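Local coordinates for Os03g0854200 protein (Oryza sativa Japonica Group, PDB 3HKM) that binds double-stranded DNA and single-stranded RNA, cleaves DNA hydrolytically and RNA phosphorolytically in vitro, and is a probable component of the exosome, at residues Ser18-Pro23 with Ser30-Gln35; Ile141-Leu146 with Ala167-Pro172. All blocks are in the same frame, centred on the assembly; numbering follows the deposited sequence.

Contact 1: residues Ser18-Pro23 with Ser30-Gln35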
ATOM      1  N   SER A  18      -8.691   4.278  -8.786  1.00 19.49           N
ATOM      2  CA  SER A  18      -9.490   5.479  -8.594  1.00 19.14           C
ATOM      3  C   SER A  18      -9.323   5.958  -7.167  1.00 18.15           C
ATOM      4  O   SER A  18      -8.850   5.214  -6.317  1.00 18.53           O
ATOM      5  CB  SER A  18     -10.959   5.174  -8.863  1.00 16.97           C
ATOM      6  OG  SER A  18     -11.430   4.142  -8.017  1.00 16.70           O
ATOM      7  N   CYS A  19      -9.705   7.199  -6.896  1.00 18.75           N
ATOM      8  CA  CYS A  19      -9.584   7.714  -5.535  1.00 20.02           C
ATOM      9  C   CYS A  19     -10.445   8.942  -5.293  1.00 21.37           C
ATOM     10  O   CYS A  19     -10.345   9.936  -6.007  1.00 22.38           O
ATOM     11  CB  CYS A  19      -8.121   8.032  -5.193  1.00 18.14           C
ATOM     12  SG  CYS A  19      -7.876   8.647  -3.505  1.00 19.89           S
ATOM     13  N   THR A  20     -11.300   8.879  -4.279  1.00 23.60           N
ATOM     14  CA  THR A  20     -11.960  10.093  -3.827  1.00 22.77           C
ATOM     15  C   THR A  20     -11.087  10.779  -2.789  1.00 22.35           C
ATOM     16  O   THR A  20     -10.746  10.194  -1.760  1.00 23.32           O
ATOM     17  CB  THR A  20     -13.355   9.830  -3.262  1.00 23.24           C
ATOM     18  OG1 THR A  20     -13.682  10.853  -2.305  1.00 25.37           O
ATOM     19  CG2 THR A  20     -13.396   8.497  -2.592  1.00 23.99           C
ATOM     20  N   ARG A  21     -10.709  12.015  -3.101  1.00 22.68           N
ATOM     21  CA  ARG A  21      -9.977  12.896  -2.196  1.00 25.88           C
ATOM     22  C   ARG A  21     -10.727  13.109  -0.883  1.00 24.71           C
ATOM     23  O   ARG A  21     -11.907  13.464  -0.888  1.00 22.06           O
ATOM     24  CB  ARG A  21      -9.764  14.256  -2.878  1.00 27.45           C
ATOM     25  CG  ARG A  21      -8.897  15.239  -2.116  1.00 26.80           C
ATOM     26  CD  ARG A  21      -7.454  14.841  -2.239  1.00 28.26           C
ATOM     27  NE  ARG A  21      -7.211  13.530  -1.638  1.00 28.39           N
ATOM     28  CZ  ARG A  21      -6.037  12.906  -1.655  1.00 26.85           C
ATOM     29  NH1 ARG A  21      -4.994  13.474  -2.245  1.00 26.15           N
ATOM     30  NH2 ARG A  21      -5.908  11.720  -1.076  1.00 22.82           N
ATOM     31  N   ASN A  22     -10.014  12.910   0.226  1.00 22.61           N
ATOM     32  CA  ASN A  22     -10.539  13.052   1.587  1.00 22.62           C
ATOM     33  C   ASN A  22     -12.051  13.014   1.784  1.00 23.20           C
ATOM     34  O   ASN A  22     -12.694  14.053   1.942  1.00 23.43           O
ATOM     35  CB  ASN A  22      -9.989  14.306   2.246  1.00 26.56           C
ATOM     36  CG  ASN A  22     -10.533  15.569   1.630  1.00 27.19           C
ATOM     37  OD1 ASN A  22     -10.873  15.596   0.451  1.00 29.67           O
ATOM     38  ND2 ASN A  22     -10.613  16.630   2.425  1.00 29.41           N
ATOM     39  N   PRO A  23     -12.618  11.807   1.809  1.00 22.93           N
ATOM     40  CA  PRO A  23     -14.040  11.667   2.125  1.00 23.48           C
ATOM     41  C   PRO A  23     -14.340  12.117   3.560  1.00 23.28           C
ATOM     42  O   PRO A  23     -15.424  12.628   3.837  1.00 24.08           O
ATOM     43  CB  PRO A  23     -14.278  10.156   1.989  1.00 25.05           C
ATOM     44  CG  PRO A  23     -13.086   9.618   1.243  1.00 21.80           C
ATOM     45  CD  PRO A  23     -11.958  10.508   1.584  1.00 22.72           C
ATOM     46  N   SER A  30      -7.545  11.991   3.908  1.00 21.68           N
ATOM     47  CA  SER A  30      -8.053  10.653   3.675  1.00 20.17           C
ATOM     48  C   SER A  30      -8.173  10.317   2.189  1.00 21.09           C
ATOM     49  O   SER A  30      -8.170  11.194   1.333  1.00 21.69           O
ATOM     50  CB  SER A  30      -9.366  10.411   4.435  1.00 21.24           C
ATOM     51  OG  SER A  30     -10.416  11.255   4.003  1.00 21.23           O
ATOM     52  N   ALA A  31      -8.261   9.025   1.901  1.00 21.02           N
ATOM     53  CA  ALA A  31      -8.348   8.527   0.540  1.00 20.28           C
ATOM     54  C   ALA A  31      -9.111   7.214   0.540  1.00 18.18           C
ATOM     55  O   ALA A  31      -8.719   6.277   1.214  1.00 17.15           O
ATOM     56  CB  ALA A  31      -6.950   8.320  -0.040  1.00 18.59           C
ATOM     57  N   ARG A  32     -10.214   7.164  -0.195  1.00 16.53           N
ATOM     58  CA  ARG A  32     -10.837   5.894  -0.513  1.00 19.29           C
ATOM     59  C   ARG A  32     -10.248   5.435  -1.844  1.00 20.36           C
ATOM     60  O   ARG A  32     -10.597   5.949  -2.910  1.00 20.68           O
ATOM     61  CB  ARG A  32     -12.360   6.011  -0.595  1.00 19.98           C
ATOM     62  CG  ARG A  32     -13.008   4.945  -1.483  1.00 22.04           C
ATOM     63  CD  ARG A  32     -14.525   4.922  -1.366  1.00 23.65           C
ATOM     64  NE  ARG A  32     -14.930   4.515  -0.025  1.00 29.24           N
ATOM     65  CZ  ARG A  32     -16.100   3.961   0.282  1.00 27.21           C
ATOM     66  NH1 ARG A  32     -16.999   3.725  -0.655  1.00 27.91           N
ATOM     67  NH2 ARG A  32     -16.361   3.634   1.534  1.00 27.48           N
ATOM     68  N   TRP A  33      -9.334   4.477  -1.771  1.00 19.28           N
ATOM     69  CA  TRP A  33      -8.569   4.065  -2.938  1.00 18.97           C
ATOM     70  C   TRP A  33      -9.121   2.737  -3.476  1.00 20.17           C
ATOM     71  O   TRP A  33      -9.358   1.795  -2.712  1.00 17.62           O
ATOM     72  CB  TRP A  33      -7.091   3.951  -2.546  1.00 19.13           C
ATOM     73  CG  TRP A  33      -6.158   3.555  -3.627  1.00 17.54           C
ATOM     74  CD1 TRP A  33      -5.944   2.298  -4.102  1.00 16.80           C
ATOM     75  CD2 TRP A  33      -5.274   4.418  -4.355  1.00 20.06           C
ATOM     76  NE1 TRP A  33      -4.997   2.323  -5.092  1.00 17.98           N
ATOM     77  CE2 TRP A  33      -4.568   3.612  -5.268  1.00 18.22           C
ATOM     78  CE3 TRP A  33      -5.020   5.795  -4.331  1.00 20.27           C
ATOM     79  CZ2 TRP A  33      -3.616   4.135  -6.147  1.00 18.55           C
ATOM     80  CZ3 TRP A  33      -4.072   6.312  -5.205  1.00 19.47           C
ATOM     81  CH2 TRP A  33      -3.385   5.483  -6.100  1.00 18.75           C
ATOM     82  N   ALA A  34      -9.337   2.675  -4.789  1.00 16.59           N
ATOM     83  CA  ALA A  34      -9.881   1.474  -5.403  1.00 17.33           C
ATOM     84  C   ALA A  34      -9.049   0.945  -6.574  1.00 17.46           C
ATOM     85  O   ALA A  34      -8.647   1.690  -7.465  1.00 16.47           O
ATOM     86  CB  ALA A  34     -11.324   1.709  -5.836  1.00 18.59           C
ATOM     87  N   GLN A  35      -8.786  -0.354  -6.553  1.00 16.92           N
ATOM     88  CA  GLN A  35      -8.242  -1.033  -7.712  1.00 19.39           C
ATOM     89  C   GLN A  35      -9.160  -2.209  -7.985  1.00 18.95           C
ATOM     90  O   GLN A  35      -9.239  -3.135  -7.185  1.00 19.32           O
ATOM     91  CB  GLN A  35      -6.830  -1.510  -7.423  1.00 19.95           C
ATOM     92  CG  GLN A  35      -5.962  -0.435  -6.827  1.00 17.77           C
ATOM     93  CD  GLN A  35      -4.668  -0.982  -6.285  1.00 17.00           C
ATOM     94  OE1 GLN A  35      -4.431  -2.185  -6.316  1.00 22.15           O
ATOM     95  NE2 GLN A  35      -3.820  -0.102  -5.783  1.00 17.02           N
TER
HETATM   96  O   HOH W   1     -10.991   2.013  -9.663  1.00 17.24           O

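Contact 2: residues Ile141-Leu146 with Ala167-Pro172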
ATOM      1  N   ILE A 141       2.749  -2.898  -5.720  1.00 18.67           N
ATOM      2  CA  ILE A 141       2.101  -3.732  -6.729  1.00 19.89           C
ATOM      3  C   ILE A 141       2.172  -5.211  -6.358  1.00 18.59           C
ATOM      4  O   ILE A 141       3.250  -5.730  -6.063  1.00 18.41           O
ATOM      5  CB  ILE A 141       2.738  -3.544  -8.124  1.00 19.68           C
ATOM      6  CG1 ILE A 141       2.635  -2.085  -8.584  1.00 18.71           C
ATOM      7  CG2 ILE A 141       2.082  -4.470  -9.133  1.00 17.88           C
ATOM      8  CD1 ILE A 141       3.313  -1.811  -9.910  1.00 19.85           C
ATOM      9  N   GLY A 142       1.023  -5.880  -6.375  1.00 17.41           N
ATOM     10  CA  GLY A 142       0.965  -7.314  -6.158  1.00 19.93           C
ATOM     11  C   GLY A 142       1.297  -8.062  -7.438  1.00 20.22           C
ATOM     12  O   GLY A 142       0.586  -7.957  -8.426  1.00 19.96           O
ATOM     13  N   CYS A 143       2.400  -8.800  -7.426  1.00 22.23           N
ATOM     14  CA  CYS A 143       2.844  -9.536  -8.604  1.00 20.44           C
ATOM     15  C   CYS A 143       2.602 -11.014  -8.401  1.00 22.00           C
ATOM     16  O   CYS A 143       2.931 -11.554  -7.356  1.00 22.98           O
ATOM     17  CB  CYS A 143       4.338  -9.326  -8.835  1.00 21.72           C
ATOM     18  SG  CYS A 143       4.899  -7.633  -8.720  1.00 20.86           S
ATOM     19  N   GLY A 144       2.025 -11.665  -9.402  1.00 23.69           N
ATOM     20  CA  GLY A 144       1.813 -13.099  -9.361  1.00 24.36           C
ATOM     21  C   GLY A 144       2.755 -13.763 -10.336  1.00 24.69           C
ATOM     22  O   GLY A 144       3.086 -13.191 -11.372  1.00 26.13           O
ATOM     23  N   VAL A 145       3.213 -14.963 -10.012  1.00 26.21           N
ATOM     24  CA  VAL A 145       4.078 -15.683 -10.942  1.00 27.71           C
ATOM     25  C   VAL A 145       3.391 -16.936 -11.474  1.00 28.62           C
ATOM     26  O   VAL A 145       2.939 -17.789 -10.704  1.00 26.46           O
ATOM     27  CB  VAL A 145       5.443 -16.047 -10.324  1.00 27.16           C
ATOM     28  CG1 VAL A 145       6.416 -16.420 -11.430  1.00 28.03           C
ATOM     29  CG2 VAL A 145       5.984 -14.884  -9.504  1.00 25.71           C
ATOM     30  N   LEU A 146       3.318 -17.028 -12.799  1.00 30.62           N
ATOM     31  CA  LEU A 146       2.638 -18.130 -13.468  1.00 32.03           C
ATOM     32  C   LEU A 146       3.523 -19.361 -13.621  1.00 33.74           C
ATOM     33  O   LEU A 146       4.748 -19.270 -13.552  1.00 33.94           O
ATOM     34  CB  LEU A 146       2.126 -17.683 -14.838  1.00 33.43           C
ATOM     35  CG  LEU A 146       1.040 -16.608 -14.798  1.00 31.44           C
ATOM     36  CD1 LEU A 146       0.592 -16.244 -16.206  1.00 29.43           C
ATOM     37  CD2 LEU A 146      -0.129 -17.091 -13.951  1.00 30.41           C
ATOM     38  N   ALA A 167       4.727 -11.767  -5.105  1.00 21.82           N
ATOM     39  CA  ALA A 167       5.499 -10.802  -4.354  1.00 21.86           C
ATOM     40  C   ALA A 167       4.681  -9.538  -4.151  1.00 20.98           C
ATOM     41  O   ALA A 167       3.947  -9.116  -5.032  1.00 20.42           O
ATOM     42  CB  ALA A 167       6.783 -10.484  -5.095  1.00 20.73           C
ATOM     43  N   HIS A 168       4.796  -8.948  -2.972  1.00 22.59           N
ATOM     44  CA  HIS A 168       4.300  -7.599  -2.767  1.00 20.66           C
ATOM     45  C   HIS A 168       5.479  -6.659  -2.902  1.00 20.56           C
ATOM     46  O   HIS A 168       6.356  -6.645  -2.046  1.00 20.02           O
ATOM     47  CB  HIS A 168       3.673  -7.453  -1.384  1.00 22.77           C
ATOM     48  CG  HIS A 168       2.387  -8.203  -1.220  1.00 23.37           C
ATOM     49  ND1 HIS A 168       1.904  -8.592   0.012  1.00 22.57           N
ATOM     50  CD2 HIS A 168       1.490  -8.646  -2.134  1.00 23.83           C
ATOM     51  CE1 HIS A 168       0.759  -9.235  -0.151  1.00 24.17           C
ATOM     52  NE2 HIS A 168       0.486  -9.280  -1.442  1.00 23.38           N
ATOM     53  N   LEU A 169       5.522  -5.893  -3.986  1.00 19.33           N
ATOM     54  CA  LEU A 169       6.617  -4.946  -4.176  1.00 21.04           C
ATOM     55  C   LEU A 169       6.147  -3.520  -3.937  1.00 21.38           C
ATOM     56  O   LEU A 169       5.020  -3.156  -4.266  1.00 17.70           O
ATOM     57  CB  LEU A 169       7.239  -5.070  -5.573  1.00 20.43           C
ATOM     58  CG  LEU A 169       7.725  -6.461  -6.004  1.00 22.50           C
ATOM     59  CD1 LEU A 169       8.245  -6.429  -7.439  1.00 22.36           C
ATOM     60  CD2 LEU A 169       8.773  -7.030  -5.048  1.00 20.46           C
ATOM     61  N   VAL A 170       7.018  -2.722  -3.336  1.00 21.14           N
ATOM     62  CA  VAL A 170       6.736  -1.316  -3.150  1.00 22.19           C
ATOM     63  C   VAL A 170       7.964  -0.501  -3.525  1.00 21.51           C
ATOM     64  O   VAL A 170       9.053  -0.668  -2.978  1.00 20.17           O
ATOM     65  CB  VAL A 170       6.111  -1.000  -1.746  1.00 21.86           C
ATOM     66  CG1 VAL A 170       6.246  -2.191  -0.812  1.00 21.29           C
ATOM     67  CG2 VAL A 170       6.656   0.296  -1.153  1.00 20.74           C
ATOM     68  N   PHE A 171       7.766   0.340  -4.530  1.00 21.86           N
ATOM     69  CA  PHE A 171       8.845   1.083  -5.139  1.00 21.48           C
ATOM     70  C   PHE A 171       8.807   2.516  -4.648  1.00 22.25           C
ATOM     71  O   PHE A 171       7.729   3.072  -4.441  1.00 21.17           O
ATOM     72  CB  PHE A 171       8.702   1.042  -6.660  1.00 22.79           C
ATOM     73  CG  PHE A 171       8.408  -0.325  -7.208  1.00 20.68           C
ATOM     74  CD1 PHE A 171       9.421  -1.111  -7.736  1.00 23.23           C
ATOM     75  CD2 PHE A 171       7.120  -0.825  -7.202  1.00 21.29           C
ATOM     76  CE1 PHE A 171       9.151  -2.366  -8.245  1.00 19.80           C
ATOM     77  CE2 PHE A 171       6.849  -2.083  -7.710  1.00 21.05           C
ATOM     78  CZ  PHE A 171       7.870  -2.850  -8.232  1.00 21.06           C
ATOM     79  N   PRO A 172       9.992   3.114  -4.458  1.00 23.59           N
ATOM     80  CA  PRO A 172      10.171   4.522  -4.107  1.00 22.80           C
ATOM     81  C   PRO A 172      10.058   5.343  -5.369  1.00 23.42           C
ATOM     82  O   PRO A 172      10.544   4.895  -6.400  1.00 23.41           O
ATOM     83  CB  PRO A 172      11.620   4.579  -3.605  1.00 24.58           C
ATOM     84  CG  PRO A 172      12.137   3.150  -3.634  1.00 27.17           C
ATOM     85  CD  PRO A 172      11.280   2.423  -4.606  1.00 23.34           C
TER

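Contact 1: residues Ser18-Pro23 with Ser30-Gln35
R21 folds its side chain back across the hairpin onto S30 and A31 of the partner strand. CB points to the sheet face of C19, A31 and W33, and CG leaves it anti to the backbone N (chi1 -174°). The side chain, which also touches F129 of helix 115-130, bends at chi2 and chi3, and its guanidinium end comes nearer the other strand than CB does. NE lies 3.9 Å and CZ 4.1 Å from S30 O, while NH2 gives that oxygen a weak hydrogen bond. The same NH2 passes 3.7 Å from A31 CB, and it has a second, weak bond to A125 O of that helix. An alanine here would probably cost S30 O and A125 O their weak bonds from NH2, leaving S30 O with the weak bond from N22 N, and open a gap beside A31 CB. Strands 17-21 and 29-35 form the antiparallel beta hairpin that begins the RNase PH fold, strand 17-21 lying at the edge of its five-stranded sheet. S18 and A34 make a hydrogen-bonded pair in which A34 N donates to S18 O almost straight (171°), and S18 N donates to A34 O. A water joins S18 OG to A34 O as well. The T20-R32 pair is held by two weak bonds, and T20 CG2 packs 3.4 Å from R32 CB on the same sheet face as S18 and A34. On the other face C19 SG, anti to the backbone N, sits 3.6 Å from A31 CB and makes an oblique sulfur-aromatic contact with the six-membered ring of W33, while S18 O lies over one face of the indole. Where the hairpin turns, P23 CD meets S30 OG at 3.0 Å; that hydroxyl is hydrogen-bonded to L24 N.

Contact 2: residues Ile141-Leu146 with Ala167-Pro172
I141-C143 and A167-L169 pair as neighbouring antiparallel strands, a buried contact within the four-stranded antiparallel sheet of the RNase PH fold, where strands 138-145 and 165-172 are the two inner members. The short segments run at 144° to each other. The ladder has two hydrogen-bonded pairs, I141 with L169 and C143 with A167, on either side of the non-hydrogen-bonded pair G142-H168. I141 N reaches L169 O at 2.7 Å, and the return bond from L169 N to I141 O is longer, its donor tilted 32° from the carbonyl plane. C143 N meets A167 O at 2.9 Å with a nearly linear N-H. On the face carrying I141, C143, A167 and L169, the contact between side chains is apolar. C143 SG, anti to its own carbonyl carbon (chi1 -46°), touches L169 CD1 at 3.8 Å, a diagonal contact, L169 being two residues along from A167, the backbone partner of C143. Further along, the tip of I141 reaches F171: CD1 lies 4.2 Å from CE2 of the ring, approaching it obliquely, and the two side chains cross at about a right angle. The opposite face has less to meet across the pair, because G142 brings no side chain; its CA stands 4.3 Å from H168 CD2, at the imidazole edge. H168 also meets H200 of strand 197-201 edge-to-face. Helix 205-229 covers the apolar face, with I222 on I141, C211 on C143 and I212 on L169, while strands 151-153 and 197-201 flank the pair and continue the sheet through the backbone bonds of G144 with I152 and H168 with I198.

In the fold
From the N terminus, the chain first makes contact 1, which closes the short loop between strands 17-21 and 29-35 at one edge of the five-stranded mixed sheet. It then runs through the rest of that sheet and helices 77-91 and 115-130 before reaching contact 2, which closes a longer loop holding strand 151-153 and helix 157-160. The two loops follow in series and neither encloses nor crosses the other. Contacts 1 and 2 lie on opposite sides of the chain's centre, their centres about 21 Å apart. Helix 205-229 packs against residues of both contacts, F225 meeting W33 in contact 1.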